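Local coordinates for protein GH62 arabinofuranosidase (Podospora anserina, PDB 4N4B) that probably removes arabinofuranosyl side groups from xylan as a secreted family 62 alpha-L-arabinofuranosidase built on a beta-propeller that holds calcium, at residues 49-54 with 285-290; 306-311 with 327-332; 59-64 with 76-81. One frame throughout, in Å; residues are numbered along the deposited sequence.

Interaction 1: residues 49-54 with 285-290; sequences DPTIIL and HGEIIR. With CA (calcium ion), chain B; TRS (2-amino-2-hydroxymethyl-propane-1,3-diol), chain D.
Glu287 OE1 is held by groups from both segments. Arg290 NH2 forms a nearly straight salt bridge to Glu287 OE1 (3.0 Å, 171°); the oxygen lies in the guanidinium plane, while the N-H comes to its syn side well out of the carboxylate plane. The Ile52 N-H adds a weak bond to OE1 from across the contact. Thr51 OG1 lies 2.9 Å from both OE1 and OE2 of Glu287. Residues 49-54 and 286-288 belong to the innermost strands of adjacent blades of the five-bladed beta-propeller, running almost parallel at 18°. A third blade joins the cluster, since Val107 N donates to Thr51 OG1 and Val107 O accepts from Arg290 NH2. Ile53 CG2 lies over one face of the Arg290 guanidinium, offset toward its rim, while Glu287 OE1 meets it at the edge. Farther along, the Leu54 N-H bonds Arg290 O at 2.9 Å, and Ile52 CD1 packs on Ile289 CG1.

At the other end Asp49 CB stands 3.6 Å from the centroid of the His285 ring, almost directly over it, in a CH-pi contact. With CG beside the backbone N (chi1 -45°), Asp49 sends its carboxylate past this ring, and OD2 accepts from Ser64 OG and from a hydroxyl of a bound Tris molecule; His285 ND1 donates to another Tris hydroxyl. His285 NE2 binds calcium at 2.2 Å, and five waters complete the coordination modelled here. One of these waters donates to Pro50 O and Gly286 O, tying the two backbones to the metal shell.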
loop_
_atom_site.group_PDB
_atom_site.type_symbol
_atom_site.label_atom_id
_atom_site.label_comp_id
_atom_site.label_asym_id
_atom_site.label_seq_id
_atom_site.Cartn_x
_atom_site.Cartn_y
_atom_site.Cartn_z
ATOM N N ASP A 49 -4.150 -4.675 -3.441
ATOM C CA ASP A 49 -3.304 -3.522 -3.100
ATOM C C ASP A 49 -4.064 -2.401 -2.323
ATOM O O ASP A 49 -3.996 -1.216 -2.705
ATOM C CB ASP A 49 -2.751 -2.872 -4.384
ATOM C CG ASP A 49 -2.213 -3.842 -5.436
ATOM O OD1 ASP A 49 -1.606 -4.826 -5.002
ATOM O OD2 ASP A 49 -2.417 -3.549 -6.646
ATOM N N PRO A 50 -4.759 -2.781 -1.269
ATOM C CA PRO A 50 -5.642 -1.746 -0.619
ATOM C C PRO A 50 -4.921 -0.648 0.103
ATOM O O PRO A 50 -3.818 -0.817 0.642
ATOM C CB PRO A 50 -6.438 -2.563 0.339
ATOM C CG PRO A 50 -5.540 -3.725 0.698
ATOM C CD PRO A 50 -4.936 -4.090 -0.626
ATOM N N THR A 51 -5.585 0.497 0.099
ATOM C CA THR A 51 -5.310 1.607 1.088
ATOM C C THR A 51 -6.558 1.722 1.886
ATOM O O THR A 51 -7.676 1.652 1.399
ATOM C CB THR A 51 -4.950 2.876 0.310
ATOM O OG1 THR A 51 -4.640 3.936 1.263
ATOM C CG2 THR A 51 -5.983 3.413 -0.574
ATOM N N ILE A 52 -6.378 1.929 3.211
ATOM C CA ILE A 52 -7.546 1.925 4.132
ATOM C C ILE A 52 -7.331 2.896 5.274
ATOM O O ILE A 52 -6.319 2.888 5.964
ATOM C CB ILE A 52 -7.781 0.479 4.642
ATOM C CG1 ILE A 52 -8.941 0.475 5.609
ATOM C CG2 ILE A 52 -6.534 -0.145 5.211
ATOM C CD1 ILE A 52 -9.478 -0.902 5.901
ATOM N N ILE A 53 -8.402 3.612 5.535
ATOM C CA ILE A 53 -8.514 4.551 6.681
ATOM C C ILE A 53 -9.842 4.312 7.324
ATOM O O ILE A 53 -10.744 3.747 6.821
ATOM C CB ILE A 53 -8.255 6.024 6.295
ATOM C CG1 ILE A 53 -9.347 6.500 5.423
ATOM C CG2 ILE A 53 -6.902 6.237 5.698
ATOM C CD1 ILE A 53 -9.304 7.997 5.131
ATOM N N LEU A 54 -9.868 4.746 8.603
ATOM C CA LEU A 54 -11.009 4.579 9.512
ATOM C C LEU A 54 -11.337 5.946 10.083
ATOM O O LEU A 54 -10.505 6.595 10.643
ATOM C CB LEU A 54 -10.691 3.571 10.604
ATOM C CG LEU A 54 -11.768 3.294 11.649
ATOM C CD1 LEU A 54 -13.020 2.829 11.034
ATOM C CD2 LEU A 54 -11.271 2.277 12.661
ATOM N N HIS A 285 0.647 -7.305 -0.701
ATOM C CA HIS A 285 0.362 -5.875 -0.751
ATOM C C HIS A 285 -0.850 -5.460 0.082
ATOM O O HIS A 285 -1.938 -5.732 -0.244
ATOM C CB HIS A 285 0.141 -5.445 -2.227
ATOM C CG HIS A 285 0.309 -3.973 -2.474
ATOM N ND1 HIS A 285 0.835 -3.456 -3.629
ATOM C CD2 HIS A 285 -0.076 -2.911 -1.736
ATOM C CE1 HIS A 285 0.833 -2.141 -3.551
ATOM N NE2 HIS A 285 0.300 -1.783 -2.403
ATOM N N GLY A 286 -0.578 -4.679 1.111
ATOM C CA GLY A 286 -1.607 -4.192 2.006
ATOM C C GLY A 286 -1.263 -2.862 2.661
ATOM O O GLY A 286 -0.378 -2.196 2.277
ATOM N N GLU A 287 -2.005 -2.550 3.708
ATOM C CA GLU A 287 -1.841 -1.277 4.436
ATOM C C GLU A 287 -2.363 -1.434 5.844
ATOM O O GLU A 287 -3.350 -2.112 6.065
ATOM C CB GLU A 287 -2.538 -0.110 3.763
ATOM C CG GLU A 287 -1.644 0.905 3.030
ATOM C CD GLU A 287 -2.332 2.183 2.581
ATOM O OE1 GLU A 287 -3.174 2.696 3.415
ATOM O OE2 GLU A 287 -2.119 2.614 1.433
ATOM N N ILE A 288 -1.701 -0.729 6.803
ATOM C CA ILE A 288 -2.216 -0.621 8.167
ATOM C C ILE A 288 -3.452 0.287 8.215
ATOM O O ILE A 288 -3.448 1.376 7.593
ATOM C CB ILE A 288 -1.080 -0.129 9.081
ATOM C CG1 ILE A 288 0.078 -1.122 9.155
ATOM C CG2 ILE A 288 -1.642 0.227 10.501
ATOM C CD1 ILE A 288 1.265 -0.731 10.048
ATOM N N ILE A 289 -4.440 -0.113 8.969
ATOM C CA ILE A 289 -5.590 0.732 9.102
ATOM C C ILE A 289 -5.208 2.001 9.876
ATOM O O ILE A 289 -4.826 1.955 10.966
ATOM C CB ILE A 289 -6.741 0.011 9.804
ATOM C CG1 ILE A 289 -7.172 -1.244 9.041
ATOM C CG2 ILE A 289 -7.919 0.951 9.881
ATOM C CD1 ILE A 289 -8.356 -1.948 9.672
ATOM N N ARG A 290 -5.319 3.128 9.226
ATOM C CA ARG A 290 -5.041 4.390 9.870
ATOM C C ARG A 290 -6.342 4.986 10.390
ATOM O O ARG A 290 -7.264 5.189 9.728
ATOM C CB ARG A 290 -4.350 5.365 8.893
ATOM C CG ARG A 290 -2.879 5.063 8.685
ATOM C CD ARG A 290 -2.350 5.814 7.472
ATOM N NE ARG A 290 -2.812 5.337 6.163
ATOM C CZ ARG A 290 -3.342 6.079 5.228
ATOM N NH1 ARG A 290 -3.575 7.357 5.388
ATOM N NH2 ARG A 290 -3.703 5.533 4.098
HETATM CA CA CA B . 0.034 0.231 -1.526
HETATM C C TRS D . 1.219 -4.386 -8.163
HETATM C C1 TRS D . -0.049 -4.294 -8.994
HETATM C C2 TRS D . 1.081 -3.980 -6.666
HETATM C C3 TRS D . 2.377 -3.583 -8.827
HETATM N N TRS D . 1.743 -5.819 -8.056
HETATM O O1 TRS D . -1.159 -5.130 -8.389
HETATM O O2 TRS D . 2.242 -4.314 -5.867
HETATM O O3 TRS D . 1.934 -2.234 -8.788
HETATM O O HOH W 1 -1.782 0.402 -2.772
HETATM O O HOH W 2 -1.237 -0.663 0.018
HETATM O O HOH W 3 -0.499 2.131 -0.707
HETATM O O HOH W 4 1.592 -0.196 -0.198
HETATM O O HOH W 5 1.205 0.981 -2.942
#

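Interaction 2: residues 306-311 with 327-332; sequences RFMYQG and LGFIAH
Met308 lies obliquely across the Phe329 ring, with CG 3.6 Å from CE1 of Phe329 and the sulfur 4.7 Å from the ring centroid, 42° off its normal, in a Met-aromatic contact. CG of Met308 is anti to the backbone N (chi1 -161°) and the chain stays extended, which carries CE past the ring to Leu327 CD1 at 3.8 Å. Shortening this side chain to alanine would probably leave the Phe329 ring and the Leu327 methyl without their shared partner and open a gap between them. The other face of the sheet carries Phe307, Tyr309 and Ile330. Phe307 and Ile330 run side by side, CB against CG1, whereas Tyr309 crosses Ile330 at about a right angle, bringing CE1 to 3.7 Å from CG2 of Ile330. Tyr309 CG sits between its own N and carbonyl carbon (chi1 79°), and this swings the ring across Gly328, with CD1 of Tyr309 3.5 Å from Gly328 O. In the backbone, the antiparallel pairs Phe307-Ile330 and Tyr309-Gly328 are each closed by two hydrogen bonds, the shortest being Phe307 N to Ile330 O at 2.8 Å. The two strands belong to one propeller blade: 306-311 bonds inward to 286-288, 326-332 lies against 28-30, whose Ser30 bonds the Tyr309 hydroxyl, and Phe329 stacks on Trp81 next to the adjoining blade.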
loop_
_atom_site.group_PDB
_atom_site.type_symbol
_atom_site.label_atom_id
_atom_site.label_comp_id
_atom_site.label_asym_id
_atom_site.label_seq_id
_atom_site.Cartn_x
_atom_site.Cartn_y
_atom_site.Cartn_z
ATOM N N ARG A 306 -3.849 -3.205 12.717
ATOM C CA ARG A 306 -4.527 -4.151 11.869
ATOM C C ARG A 306 -4.113 -3.763 10.446
ATOM O O ARG A 306 -3.904 -2.570 10.108
ATOM C CB ARG A 306 -6.031 -3.959 12.013
ATOM C CG ARG A 306 -6.615 -4.250 13.436
ATOM C CD ARG A 306 -6.647 -3.035 14.268
ATOM N NE ARG A 306 -7.729 -2.160 13.822
ATOM C CZ ARG A 306 -7.794 -0.841 13.968
ATOM N NH1 ARG A 306 -6.786 -0.110 14.581
ATOM N NH2 ARG A 306 -8.858 -0.231 13.531
ATOM N N PHE A 307 -3.953 -4.774 9.618
ATOM C CA PHE A 307 -3.307 -4.636 8.290
ATOM C C PHE A 307 -4.245 -5.314 7.277
ATOM O O PHE A 307 -4.496 -6.553 7.384
ATOM C CB PHE A 307 -1.939 -5.248 8.315
ATOM C CG PHE A 307 -1.118 -5.130 7.048
ATOM C CD1 PHE A 307 -0.394 -3.976 6.756
ATOM C CD2 PHE A 307 -0.956 -6.218 6.202
ATOM C CE1 PHE A 307 0.434 -3.893 5.658
ATOM C CE2 PHE A 307 -0.142 -6.139 5.096
ATOM C CZ PHE A 307 0.539 -4.965 4.756
ATOM N N MET A 308 -4.882 -4.562 6.377
ATOM C CA MET A 308 -5.651 -5.146 5.297
ATOM C C MET A 308 -4.663 -5.624 4.277
ATOM O O MET A 308 -3.801 -4.848 3.874
ATOM C CB MET A 308 -6.611 -4.122 4.729
ATOM C CG MET A 308 -7.726 -4.788 3.949
ATOM S SD MET A 308 -8.813 -3.595 3.170
ATOM C CE MET A 308 -10.255 -4.544 2.842
ATOM N N TYR A 309 -4.793 -6.864 3.815
ATOM C CA TYR A 309 -3.825 -7.466 2.889
ATOM C C TYR A 309 -4.507 -8.244 1.839
ATOM O O TYR A 309 -5.677 -8.597 1.906
ATOM C CB TYR A 309 -2.804 -8.277 3.666
ATOM C CG TYR A 309 -3.370 -9.643 4.084
ATOM C CD1 TYR A 309 -4.233 -9.804 5.158
ATOM C CD2 TYR A 309 -3.035 -10.796 3.381
ATOM C CE1 TYR A 309 -4.736 -11.027 5.541
ATOM C CE2 TYR A 309 -3.496 -12.039 3.774
ATOM C CZ TYR A 309 -4.350 -12.113 4.850
ATOM O OH TYR A 309 -4.788 -13.415 5.226
ATOM N N GLN A 310 -3.738 -8.607 0.821
ATOM C CA GLN A 310 -4.209 -9.504 -0.249
ATOM C C GLN A 310 -3.545 -10.878 -0.114
ATOM O O GLN A 310 -2.353 -11.001 0.168
ATOM C CB GLN A 310 -3.953 -8.903 -1.623
ATOM C CG GLN A 310 -2.521 -8.747 -2.001
ATOM C CD GLN A 310 -2.350 -8.152 -3.375
ATOM O OE1 GLN A 310 -3.152 -7.398 -3.886
ATOM N NE2 GLN A 310 -1.196 -8.477 -4.001
ATOM N N GLY A 311 -4.386 -11.828 -0.399
ATOM C CA GLY A 311 -3.974 -13.198 -0.427
ATOM C C GLY A 311 -4.652 -13.968 -1.567
ATOM O O GLY A 311 -5.466 -13.477 -2.190
ATOM N N LEU A 327 -9.035 -9.895 -0.466
ATOM C CA LEU A 327 -8.587 -9.099 0.686
ATOM C C LEU A 327 -9.143 -9.629 1.991
ATOM O O LEU A 327 -10.257 -9.969 2.086
ATOM C CB LEU A 327 -8.968 -7.596 0.554
ATOM C CG LEU A 327 -8.639 -6.877 -0.761
ATOM C CD1 LEU A 327 -9.065 -5.401 -0.677
ATOM C CD2 LEU A 327 -7.140 -7.020 -1.064
ATOM N N GLY A 328 -8.271 -9.647 2.981
ATOM C CA GLY A 328 -8.596 -9.919 4.354
ATOM C C GLY A 328 -7.860 -8.966 5.268
ATOM O O GLY A 328 -7.236 -8.007 4.834
ATOM N N PHE A 329 -7.917 -9.301 6.551
ATOM C CA PHE A 329 -7.191 -8.508 7.561
ATOM C C PHE A 329 -6.383 -9.403 8.428
ATOM O O PHE A 329 -6.864 -10.486 8.843
ATOM C CB PHE A 329 -8.159 -7.719 8.514
ATOM C CG PHE A 329 -9.091 -6.733 7.842
ATOM C CD1 PHE A 329 -8.641 -5.477 7.627
ATOM C CD2 PHE A 329 -10.330 -7.056 7.394
ATOM C CE1 PHE A 329 -9.479 -4.486 7.093
ATOM C CE2 PHE A 329 -11.152 -6.077 6.818
ATOM C CZ PHE A 329 -10.649 -4.817 6.678
ATOM N N ILE A 330 -5.217 -8.934 8.827
ATOM C CA ILE A 330 -4.456 -9.485 9.966
ATOM C C ILE A 330 -4.455 -8.511 11.113
ATOM O O ILE A 330 -4.301 -7.281 10.887
ATOM C CB ILE A 330 -3.040 -9.968 9.616
ATOM C CG1 ILE A 330 -2.250 -8.950 8.819
ATOM C CG2 ILE A 330 -3.165 -11.328 8.883
ATOM C CD1 ILE A 330 -0.846 -9.378 8.480
ATOM N N ALA A 331 -4.670 -9.017 12.302
ATOM C CA ALA A 331 -4.635 -8.243 13.553
ATOM C C ALA A 331 -3.467 -8.656 14.368
ATOM O O ALA A 331 -3.128 -9.805 14.552
ATOM C CB ALA A 331 -5.958 -8.389 14.324
ATOM N N HIS A 332 -2.740 -7.630 14.831
ATOM C CA HIS A 332 -1.494 -7.847 15.565
ATOM C C HIS A 332 -1.720 -8.408 16.945
ATOM O O HIS A 332 -2.363 -7.680 17.732
ATOM C CB HIS A 332 -0.738 -6.546 15.587
ATOM C CG HIS A 332 0.576 -6.560 16.258
ATOM N ND1 HIS A 332 1.457 -7.598 16.440
ATOM C CD2 HIS A 332 1.175 -5.468 16.819
ATOM C CE1 HIS A 332 2.536 -7.144 17.110
ATOM N NE2 HIS A 332 2.359 -5.847 17.325
#

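Interaction 3: residues 59-64 with 76-81; sequences HHVFAS and FTFADW
In the beta hairpin of strands 58-67 and 70-78, His59 engages the partner strand through both backbone and side chain. His59 O accepts from Phe78 N at 3.2 Å and from Thr77 OG1 at 2.7 Å, the two donors arriving from opposite faces of the carbonyl plane. Phe78 O is gripped in the same manner: His59 N and His59 ND1 reach it from opposite faces, ND1 at 3.2 Å with the oxygen in the imidazole plane. Because CG stands beside the backbone N of His59 (chi1 -65°), ring and amide can share that acceptor; a weak bond from ND1 to Ala79 O (2.8 Å, 124°) further limits rotation of the ring. Val61 and Phe76 close a further pair by two backbone hydrogen bonds. These strands form the middle of a four-stranded antiparallel propeller blade, in which 46-55 flanks 58-67 on the side nearer the calcium. His59 CB rests over one face of the Phe78 ring, while the imidazole itself is near parallel to that ring but slid aside, with little overlap. Trp81 meets the imidazole obliquely, its indole edge turned to His59 NE2, and a water bonded to NE2 at 2.7 Å also accepts weakly from Trp81 NE1. Farther from this aromatic cluster, Val61 CB sits over the face of the Phe76 ring, its CG1 reaching CZ of Phe76 at 3.5 Å, and Ala63 CB meets the same ring at its edge.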
loop_
_atom_site.group_PDB
_atom_site.type_symbol
_atom_site.label_atom_id
_atom_site.label_comp_id
_atom_site.label_asym_id
_atom_site.label_seq_id
_atom_site.Cartn_x
_atom_site.Cartn_y
_atom_site.Cartn_z
ATOM N N HIS A 59 -14.882 2.612 7.725
ATOM C CA HIS A 59 -13.680 2.340 6.905
ATOM C C HIS A 59 -13.919 2.778 5.487
ATOM O O HIS A 59 -14.967 2.608 4.910
ATOM C CB HIS A 59 -13.433 0.813 6.832
ATOM C CG HIS A 59 -13.098 0.185 8.142
ATOM N ND1 HIS A 59 -14.096 -0.319 8.971
ATOM C CD2 HIS A 59 -11.910 -0.064 8.833
ATOM C CE1 HIS A 59 -13.544 -0.848 10.059
ATOM N NE2 HIS A 59 -12.238 -0.711 10.009
ATOM N N HIS A 60 -12.893 3.380 4.908
ATOM C CA HIS A 60 -12.838 3.784 3.528
ATOM C C HIS A 60 -11.655 3.062 2.878
ATOM O O HIS A 60 -10.523 3.195 3.364
ATOM C CB HIS A 60 -12.569 5.345 3.451
ATOM C CG HIS A 60 -13.732 6.135 3.989
ATOM N ND1 HIS A 60 -13.874 6.558 5.290
ATOM C CD2 HIS A 60 -14.771 6.530 3.292
ATOM C CE1 HIS A 60 -15.029 7.249 5.350
ATOM N NE2 HIS A 60 -15.597 7.212 4.158
ATOM N N VAL A 61 -11.957 2.339 1.793
ATOM C CA VAL A 61 -10.929 1.549 1.074
ATOM C C VAL A 61 -10.907 1.922 -0.297
ATOM O O VAL A 61 -11.896 2.022 -1.032
ATOM C CB VAL A 61 -11.200 0.044 1.258
ATOM C CG1 VAL A 61 -10.079 -0.781 0.609
ATOM C CG2 VAL A 61 -11.296 -0.334 2.715
ATOM N N PHE A 62 -9.642 2.013 -0.855
ATOM C CA PHE A 62 -9.428 2.037 -2.296
ATOM C C PHE A 62 -8.516 0.861 -2.640
ATOM O O PHE A 62 -7.626 0.537 -1.899
ATOM C CB PHE A 62 -8.806 3.366 -2.822
ATOM C CG PHE A 62 -9.622 4.566 -2.438
ATOM C CD1 PHE A 62 -9.599 5.118 -1.144
ATOM C CD2 PHE A 62 -10.371 5.165 -3.384
ATOM C CE1 PHE A 62 -10.430 6.230 -0.875
ATOM C CE2 PHE A 62 -11.146 6.313 -3.107
ATOM C CZ PHE A 62 -11.113 6.834 -1.849
ATOM N N ALA A 63 -8.804 0.268 -3.819
ATOM C CA ALA A 63 -8.051 -0.927 -4.192
ATOM C C ALA A 63 -7.898 -0.937 -5.699
ATOM O O ALA A 63 -8.600 -0.282 -6.458
ATOM C CB ALA A 63 -8.757 -2.179 -3.676
ATOM N N SER A 64 -6.872 -1.706 -6.155
ATOM C CA SER A 64 -6.721 -2.061 -7.567
ATOM C C SER A 64 -7.807 -3.102 -7.963
ATOM O O SER A 64 -8.034 -4.044 -7.204
ATOM C CB SER A 64 -5.380 -2.636 -7.949
ATOM O OG SER A 64 -4.293 -1.858 -7.431
ATOM N N PHE A 76 -14.663 1.393 -1.889
ATOM C CA PHE A 76 -15.762 0.818 -1.107
ATOM C C PHE A 76 -15.604 1.175 0.331
ATOM O O PHE A 76 -14.537 1.563 0.829
ATOM C CB PHE A 76 -15.920 -0.680 -1.384
ATOM C CG PHE A 76 -14.700 -1.517 -1.106
ATOM C CD1 PHE A 76 -13.700 -1.605 -2.077
ATOM C CD2 PHE A 76 -14.539 -2.190 0.097
ATOM C CE1 PHE A 76 -12.548 -2.388 -1.804
ATOM C CE2 PHE A 76 -13.386 -2.952 0.299
ATOM C CZ PHE A 76 -12.416 -3.028 -0.631
ATOM N N THR A 77 -16.683 0.961 1.138
ATOM C CA THR A 77 -16.772 1.436 2.502
ATOM C C THR A 77 -17.642 0.566 3.361
ATOM O O THR A 77 -18.561 -0.050 2.806
ATOM C CB THR A 77 -17.253 2.903 2.490
ATOM O OG1 THR A 77 -17.332 3.427 3.839
ATOM C CG2 THR A 77 -18.542 3.090 1.793
ATOM N N PHE A 78 -17.355 0.460 4.625
ATOM C CA PHE A 78 -18.108 -0.411 5.502
ATOM C C PHE A 78 -17.731 -0.034 6.905
ATOM O O PHE A 78 -16.681 0.394 7.157
ATOM C CB PHE A 78 -17.744 -1.921 5.253
ATOM C CG PHE A 78 -16.269 -2.185 5.211
ATOM C CD1 PHE A 78 -15.593 -2.043 4.031
ATOM C CD2 PHE A 78 -15.576 -2.514 6.325
ATOM C CE1 PHE A 78 -14.243 -2.239 3.962
ATOM C CE2 PHE A 78 -14.220 -2.697 6.268
ATOM C CZ PHE A 78 -13.538 -2.532 5.069
ATOM N N ALA A 79 -18.647 -0.303 7.814
ATOM C CA ALA A 79 -18.370 -0.140 9.210
ATOM C C ALA A 79 -17.695 -1.404 9.803
ATOM O O ALA A 79 -16.539 -1.511 9.775
ATOM C CB ALA A 79 -19.646 0.238 9.958
ATOM N N ASP A 80 -18.462 -2.365 10.294
ATOM C CA ASP A 80 -17.905 -3.621 10.766
ATOM C C ASP A 80 -17.243 -4.353 9.612
ATOM O O ASP A 80 -17.718 -4.338 8.537
ATOM C CB ASP A 80 -19.031 -4.536 11.235
ATOM C CG ASP A 80 -19.737 -4.036 12.424
ATOM O OD1 ASP A 80 -19.184 -3.278 13.206
ATOM O OD2 ASP A 80 -20.837 -4.530 12.615
ATOM N N TRP A 81 -16.155 -5.016 9.911
ATOM C CA TRP A 81 -15.511 -5.910 8.873
ATOM C C TRP A 81 -16.401 -6.946 8.266
ATOM O O TRP A 81 -16.306 -7.293 7.092
ATOM C CB TRP A 81 -14.301 -6.615 9.477
ATOM C CG TRP A 81 -13.181 -5.785 9.864
ATOM C CD1 TRP A 81 -13.056 -4.378 9.780
ATOM C CD2 TRP A 81 -11.957 -6.236 10.447
ATOM N NE1 TRP A 81 -11.833 -4.011 10.213
ATOM C CE2 TRP A 81 -11.136 -5.097 10.670
ATOM C CE3 TRP A 81 -11.475 -7.506 10.868
ATOM C CZ2 TRP A 81 -9.874 -5.215 11.196
ATOM C CZ3 TRP A 81 -10.218 -7.585 11.410
ATOM C CH2 TRP A 81 -9.439 -6.443 11.543
HETATM O O HOH W 6 -11.036 -1.531 12.330
#

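Interactions 2 and 3 each join strands within one blade, by regular antiparallel bonding with aromatic and aliphatic packing; interaction 1 joins the inner strands of those two blades and adds charged side chains, metal and water to a single backbone bridge and some aliphatic packing. It is also the most central, about 6 Å from the centre of the chain to its own centre, against 12 and 14 Å. All three are largely buried, but interaction 3 extends to the exposed turn at Ala79. Strand 306-311 bonds 286-288 through Met308 N and Glu287 O, and 58-67 bonds 49-54 through Phe62 O and Thr51 N. Interactions 2 and 3 also touch directly, Phe329 against Phe78 and the Met308 sulfur against Val61.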